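Pectate lyase 47 (Bacillus sp. TS-47, PDB 1VBL) probably cleaves pectate, the polygalacturonate backbone of pectin, by eliminative lysis as a calcium-dependent, secreted and thermostable enzyme of polysaccharide lyase family 1. Local coordinates at residues 165-177 with 217-229. Sequence-based numbering, arbitrary orientation.
With CA (calcium ion), chain B.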
loop_
_atom_site.group_PDB
_atom_site.type_symbol
_atom_site.label_atom_id
_atom_site.label_comp_id
_atom_site.label_asym_id
_atom_site.label_seq_id
_atom_site.Cartn_x
_atom_site.Cartn_y
_atom_site.Cartn_z
ATOM N N PHE A 165 8.993 6.130 -1.473
ATOM C CA PHE A 165 9.092 5.164 -0.388
ATOM C C PHE A 165 9.738 3.866 -0.835
ATOM O O PHE A 165 9.237 3.202 -1.745
ATOM C CB PHE A 165 7.709 4.802 0.168
ATOM C CG PHE A 165 7.023 5.916 0.896
ATOM C CD1 PHE A 165 6.273 6.864 0.204
ATOM C CD2 PHE A 165 7.116 6.009 2.282
ATOM C CE1 PHE A 165 5.617 7.891 0.886
ATOM C CE2 PHE A 165 6.467 7.031 2.974
ATOM C CZ PHE A 165 5.717 7.974 2.277
ATOM N N GLU A 166 10.852 3.503 -0.213
ATOM C CA GLU A 166 11.470 2.223 -0.529
ATOM C C GLU A 166 10.850 1.307 0.524
ATOM O O GLU A 166 11.039 1.523 1.724
ATOM C CB GLU A 166 12.986 2.255 -0.348
ATOM C CG GLU A 166 13.646 0.944 -0.759
ATOM C CD GLU A 166 15.128 0.899 -0.438
ATOM O OE1 GLU A 166 15.477 0.874 0.761
ATOM O OE2 GLU A 166 15.938 0.889 -1.387
ATOM N N ALA A 167 10.098 0.308 0.081
ATOM C CA ALA A 167 9.427 -0.606 0.999
ATOM C C ALA A 167 10.331 -1.086 2.126
ATOM O O ALA A 167 11.476 -1.481 1.899
ATOM C CB ALA A 167 8.872 -1.802 0.234
ATOM N N PRO A 168 9.820 -1.058 3.365
ATOM C CA PRO A 168 10.590 -1.496 4.528
ATOM C C PRO A 168 10.816 -3.004 4.523
ATOM O O PRO A 168 9.979 -3.770 4.050
ATOM C CB PRO A 168 9.726 -1.043 5.701
ATOM C CG PRO A 168 8.341 -1.173 5.154
ATOM C CD PRO A 168 8.485 -0.581 3.770
ATOM N N LEU A 169 11.962 -3.414 5.048
ATOM C CA LEU A 169 12.317 -4.821 5.126
ATOM C C LEU A 169 12.086 -5.305 6.554
ATOM O O LEU A 169 12.546 -4.676 7.509
ATOM C CB LEU A 169 13.791 -4.999 4.758
ATOM C CG LEU A 169 14.205 -5.947 3.630
ATOM C CD1 LEU A 169 13.384 -5.696 2.383
ATOM C CD2 LEU A 169 15.683 -5.745 3.345
ATOM N N ASP A 170 11.358 -6.408 6.694
ATOM C CA ASP A 170 11.085 -7.002 8.000
ATOM C C ASP A 170 12.220 -8.008 8.220
ATOM O O ASP A 170 12.287 -9.023 7.527
ATOM C CB ASP A 170 9.741 -7.739 7.975
ATOM C CG ASP A 170 9.306 -8.221 9.351
ATOM O OD1 ASP A 170 10.183 -8.542 10.182
ATOM O OD2 ASP A 170 8.082 -8.290 9.595
ATOM N N TYR A 171 13.105 -7.727 9.171
ATOM C CA TYR A 171 14.241 -8.614 9.441
ATOM C C TYR A 171 13.867 -9.924 10.120
ATOM O O TYR A 171 14.674 -10.861 10.171
ATOM C CB TYR A 171 15.283 -7.911 10.316
ATOM C CG TYR A 171 15.976 -6.725 9.683
ATOM C CD1 TYR A 171 16.240 -6.689 8.314
ATOM C CD2 TYR A 171 16.430 -5.668 10.466
ATOM C CE1 TYR A 171 16.946 -5.629 7.744
ATOM C CE2 TYR A 171 17.138 -4.607 9.909
ATOM C CZ TYR A 171 17.394 -4.594 8.550
ATOM O OH TYR A 171 18.105 -3.555 8.002
ATOM N N PHE A 172 12.651 -9.997 10.647
ATOM C CA PHE A 172 12.214 -11.199 11.342
ATOM C C PHE A 172 10.834 -11.652 10.895
ATOM O O PHE A 172 9.889 -11.671 11.680
ATOM C CB PHE A 172 12.237 -10.938 12.847
ATOM C CG PHE A 172 13.549 -10.392 13.331
ATOM C CD1 PHE A 172 14.647 -11.233 13.500
ATOM C CD2 PHE A 172 13.710 -9.026 13.538
ATOM C CE1 PHE A 172 15.890 -10.719 13.866
ATOM C CE2 PHE A 172 14.950 -8.503 13.903
ATOM C CZ PHE A 172 16.042 -9.352 14.066
ATOM N N PRO A 173 10.705 -12.030 9.613
ATOM C CA PRO A 173 9.435 -12.489 9.051
ATOM C C PRO A 173 8.937 -13.711 9.804
ATOM O O PRO A 173 9.727 -14.525 10.282
ATOM C CB PRO A 173 9.793 -12.846 7.609
ATOM C CG PRO A 173 10.988 -12.004 7.320
ATOM C CD PRO A 173 11.773 -12.097 8.602
ATOM N N GLU A 174 7.622 -13.834 9.894
ATOM C CA GLU A 174 6.995 -14.959 10.561
ATOM C C GLU A 174 6.802 -16.094 9.560
ATOM O O GLU A 174 6.395 -15.863 8.422
ATOM C CB GLU A 174 5.638 -14.525 11.112
ATOM C CG GLU A 174 4.710 -15.657 11.492
ATOM C CD GLU A 174 3.281 -15.179 11.669
ATOM O OE1 GLU A 174 3.026 -14.385 12.598
ATOM O OE2 GLU A 174 2.412 -15.589 10.871
ATOM N N TRP A 175 7.116 -17.318 9.969
ATOM C CA TRP A 175 6.912 -18.462 9.090
ATOM C C TRP A 175 5.561 -19.067 9.440
ATOM O O TRP A 175 5.279 -19.331 10.607
ATOM C CB TRP A 175 8.001 -19.523 9.277
ATOM C CG TRP A 175 7.639 -20.843 8.640
ATOM C CD1 TRP A 175 7.381 -22.025 9.282
ATOM C CD2 TRP A 175 7.462 -21.102 7.241
ATOM N NE1 TRP A 175 7.053 -23.002 8.368
ATOM C CE2 TRP A 175 7.094 -22.462 7.109
ATOM C CE3 TRP A 175 7.575 -20.316 6.086
ATOM C CZ2 TRP A 175 6.840 -23.052 5.866
ATOM C CZ3 TRP A 175 7.322 -20.905 4.849
ATOM C CH2 TRP A 175 6.958 -22.260 4.752
ATOM N N ASP A 176 4.720 -19.268 8.431
ATOM C CA ASP A 176 3.406 -19.863 8.649
ATOM C C ASP A 176 3.303 -21.087 7.748
ATOM O O ASP A 176 3.072 -20.963 6.549
ATOM C CB ASP A 176 2.295 -18.877 8.290
ATOM C CG ASP A 176 0.913 -19.428 8.588
ATOM O OD1 ASP A 176 0.793 -20.654 8.804
ATOM O OD2 ASP A 176 -0.055 -18.640 8.603
ATOM N N PRO A 177 3.477 -22.288 8.318
ATOM C CA PRO A 177 3.400 -23.519 7.529
ATOM C C PRO A 177 2.028 -23.821 6.919
ATOM O O PRO A 177 1.918 -24.656 6.023
ATOM C CB PRO A 177 3.846 -24.591 8.521
ATOM C CG PRO A 177 3.365 -24.051 9.829
ATOM C CD PRO A 177 3.749 -22.589 9.735
ATOM N N LEU A 217 16.247 -11.366 -1.919
ATOM C CA LEU A 217 16.044 -11.764 -0.530
ATOM C C LEU A 217 16.313 -13.241 -0.252
ATOM O O LEU A 217 16.458 -13.645 0.902
ATOM C CB LEU A 217 14.621 -11.403 -0.084
ATOM C CG LEU A 217 14.230 -9.934 -0.282
ATOM C CD1 LEU A 217 12.832 -9.690 0.284
ATOM C CD2 LEU A 217 15.253 -9.032 0.398
ATOM N N GLY A 218 16.366 -14.048 -1.304
ATOM C CA GLY A 218 16.639 -15.460 -1.121
ATOM C C GLY A 218 15.426 -16.339 -0.893
ATOM O O GLY A 218 14.279 -15.907 -1.027
ATOM N N THR A 219 15.693 -17.589 -0.538
ATOM C CA THR A 219 14.646 -18.565 -0.296
ATOM C C THR A 219 14.992 -19.430 0.913
ATOM O O THR A 219 16.150 -19.794 1.117
ATOM C CB THR A 219 14.462 -19.481 -1.525
ATOM O OG1 THR A 219 14.042 -18.694 -2.647
ATOM C CG2 THR A 219 13.424 -20.557 -1.249
ATOM N N TYR A 220 13.979 -19.732 1.717
ATOM C CA TYR A 220 14.141 -20.576 2.894
ATOM C C TYR A 220 12.911 -21.461 3.000
ATOM O O TYR A 220 11.794 -21.016 2.726
ATOM C CB TYR A 220 14.289 -19.735 4.165
ATOM C CG TYR A 220 15.557 -18.916 4.201
ATOM C CD1 TYR A 220 15.543 -17.560 3.877
ATOM C CD2 TYR A 220 16.781 -19.506 4.522
ATOM C CE1 TYR A 220 16.718 -16.811 3.872
ATOM C CE2 TYR A 220 17.960 -18.769 4.519
ATOM C CZ TYR A 220 17.922 -17.422 4.194
ATOM O OH TYR A 220 19.084 -16.686 4.195
ATOM N N PHE A 221 13.116 -22.715 3.392
ATOM C CA PHE A 221 12.014 -23.661 3.510
ATOM C C PHE A 221 11.387 -23.859 2.136
ATOM O O PHE A 221 10.226 -24.251 2.021
ATOM C CB PHE A 221 10.953 -23.138 4.482
ATOM C CG PHE A 221 11.417 -23.051 5.911
ATOM C CD1 PHE A 221 10.606 -22.463 6.875
ATOM C CD2 PHE A 221 12.651 -23.568 6.298
ATOM C CE1 PHE A 221 11.012 -22.388 8.204
ATOM C CE2 PHE A 221 13.070 -23.499 7.625
ATOM C CZ PHE A 221 12.247 -22.908 8.581
ATOM N N GLY A 222 12.161 -23.577 1.093
ATOM C CA GLY A 222 11.661 -23.733 -0.260
ATOM C C GLY A 222 10.622 -22.694 -0.643
ATOM O O GLY A 222 9.884 -22.883 -1.611
ATOM N N ARG A 223 10.558 -21.603 0.118
ATOM C CA ARG A 223 9.609 -20.527 -0.150
ATOM C C ARG A 223 10.344 -19.190 -0.219
ATOM O O ARG A 223 11.348 -18.987 0.464
ATOM C CB ARG A 223 8.545 -20.454 0.954
ATOM C CG ARG A 223 7.823 -21.762 1.248
ATOM C CD ARG A 223 7.201 -22.343 -0.006
ATOM N NE ARG A 223 6.282 -21.409 -0.644
ATOM C CZ ARG A 223 6.190 -21.247 -1.960
ATOM N NH1 ARG A 223 6.965 -21.958 -2.770
ATOM N NH2 ARG A 223 5.328 -20.377 -2.467
ATOM N N PRO A 224 9.859 -18.259 -1.054
ATOM C CA PRO A 224 10.534 -16.962 -1.138
ATOM C C PRO A 224 10.527 -16.273 0.225
ATOM O O PRO A 224 9.510 -16.261 0.919
ATOM C CB PRO A 224 9.717 -16.210 -2.193
ATOM C CG PRO A 224 8.356 -16.840 -2.091
ATOM C CD PRO A 224 8.678 -18.303 -1.933
ATOM N N PHE A 225 11.671 -15.717 0.609
ATOM C CA PHE A 225 11.804 -15.043 1.894
ATOM C C PHE A 225 11.179 -13.654 1.784
ATOM O O PHE A 225 11.869 -12.659 1.555
ATOM C CB PHE A 225 13.284 -14.946 2.269
ATOM C CG PHE A 225 13.526 -14.695 3.726
ATOM C CD1 PHE A 225 12.897 -15.477 4.695
ATOM C CD2 PHE A 225 14.395 -13.692 4.136
ATOM C CE1 PHE A 225 13.133 -15.261 6.052
ATOM C CE2 PHE A 225 14.636 -13.468 5.488
ATOM C CZ PHE A 225 14.003 -14.256 6.448
ATOM N N GLN A 226 9.861 -13.609 1.951
ATOM C CA GLN A 226 9.093 -12.374 1.848
ATOM C C GLN A 226 9.260 -11.435 3.040
ATOM O O GLN A 226 8.542 -11.529 4.037
ATOM C CB GLN A 226 7.615 -12.725 1.623
ATOM C CG GLN A 226 7.412 -13.536 0.347
ATOM C CD GLN A 226 5.984 -14.002 0.124
ATOM O OE1 GLN A 226 5.676 -14.583 -0.917
ATOM N NE2 GLN A 226 5.109 -13.758 1.096
ATOM N N GLN A 227 10.217 -10.523 2.915
ATOM C CA GLN A 227 10.504 -9.555 3.962
ATOM C C GLN A 227 9.723 -8.257 3.785
ATOM O O GLN A 227 9.809 -7.349 4.617
ATOM C CB GLN A 227 12.004 -9.264 3.997
ATOM C CG GLN A 227 12.834 -10.443 4.485
ATOM C CD GLN A 227 14.304 -10.100 4.603
ATOM O OE1 GLN A 227 15.051 -10.164 3.626
ATOM N NE2 GLN A 227 14.721 -9.713 5.800
ATOM N N HIS A 228 8.970 -8.164 2.692
ATOM C CA HIS A 228 8.152 -6.984 2.431
ATOM C C HIS A 228 6.701 -7.336 2.698
ATOM O O HIS A 228 6.337 -8.510 2.750
ATOM C CB HIS A 228 8.228 -6.549 0.961
ATOM C CG HIS A 228 9.582 -6.096 0.520
ATOM N ND1 HIS A 228 10.350 -6.814 -0.369
ATOM C CD2 HIS A 228 10.287 -4.981 0.816
ATOM C CE1 HIS A 228 11.474 -6.158 -0.603
ATOM N NE2 HIS A 228 11.460 -5.044 0.103
ATOM N N ASP A 229 5.873 -6.320 2.881
ATOM C CA ASP A 229 4.458 -6.568 3.036
ATOM C C ASP A 229 3.761 -5.605 2.085
ATOM O O ASP A 229 4.075 -5.591 0.897
ATOM C CB ASP A 229 3.983 -6.381 4.474
ATOM C CG ASP A 229 2.640 -7.057 4.719
ATOM O OD1 ASP A 229 2.426 -8.172 4.197
ATOM O OD2 ASP A 229 1.801 -6.490 5.431
HETATM CA CA CA B . 0.051 -4.650 5.917
HETATM O O HOH W 1 12.918 -2.787 -0.158
HETATM O O HOH W 2 7.317 -3.745 2.904
HETATM O O HOH W 3 1.477 -5.167 7.766
HETATM O O HOH W 4 -2.043 -3.639 7.120
HETATM O O HOH W 5 -1.124 -6.867 6.086
#
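Beside the calcium site of this parallel beta-helix, the fold of family 1 pectate lyases, two loops that project from the beta-helix meet where Asp170 and Gln227 grip each other twice. Asp170 N donates to Gln227 O at 2.8 Å, on a lone pair in the carbonyl plane. In return the Gln227 side chain, extended beyond CG, brings NE2 to 3.1 Å from Asp170 O, approaching from above that carbonyl's plane. Asp170 also closes an Asx turn, OD1 accepting from Phe172 N, while OD2 takes the backbone N of Glu188. On one side of this pair Ala167 CB and Leu169 CD1 come up obliquely to the His228 ring; a water joins its NE2 to Ala167 O, and Asp214 holds ND1. A second water links Pro168 O to Asp229 N, and Asp229 OD2 binds the calcium at 2.6 Å together with Asp190 and Asp233. Farther along, Pro173 CG meets Gln227 CG, and Pro173 CD comes obliquely to Phe225 CZ. The far end is aromatic: a chi1 of 166° swings the Trp175 indole away from its own backbone N and turns one face to the edge of Phe221, at the type I' turn of a beta hairpin, in a T-shaped pair with planes at 78°. Arg223 CG touches the indole rim, 3.6 Å from Trp175 CH2. Replacing Trp175 with an alanine would probably leave the Phe221 edge without its aromatic partner and open a gap beside Arg223. Beyond that contact the Arg223 guanidinium reaches out through NH2 to a salt bridge with Glu184 OE2.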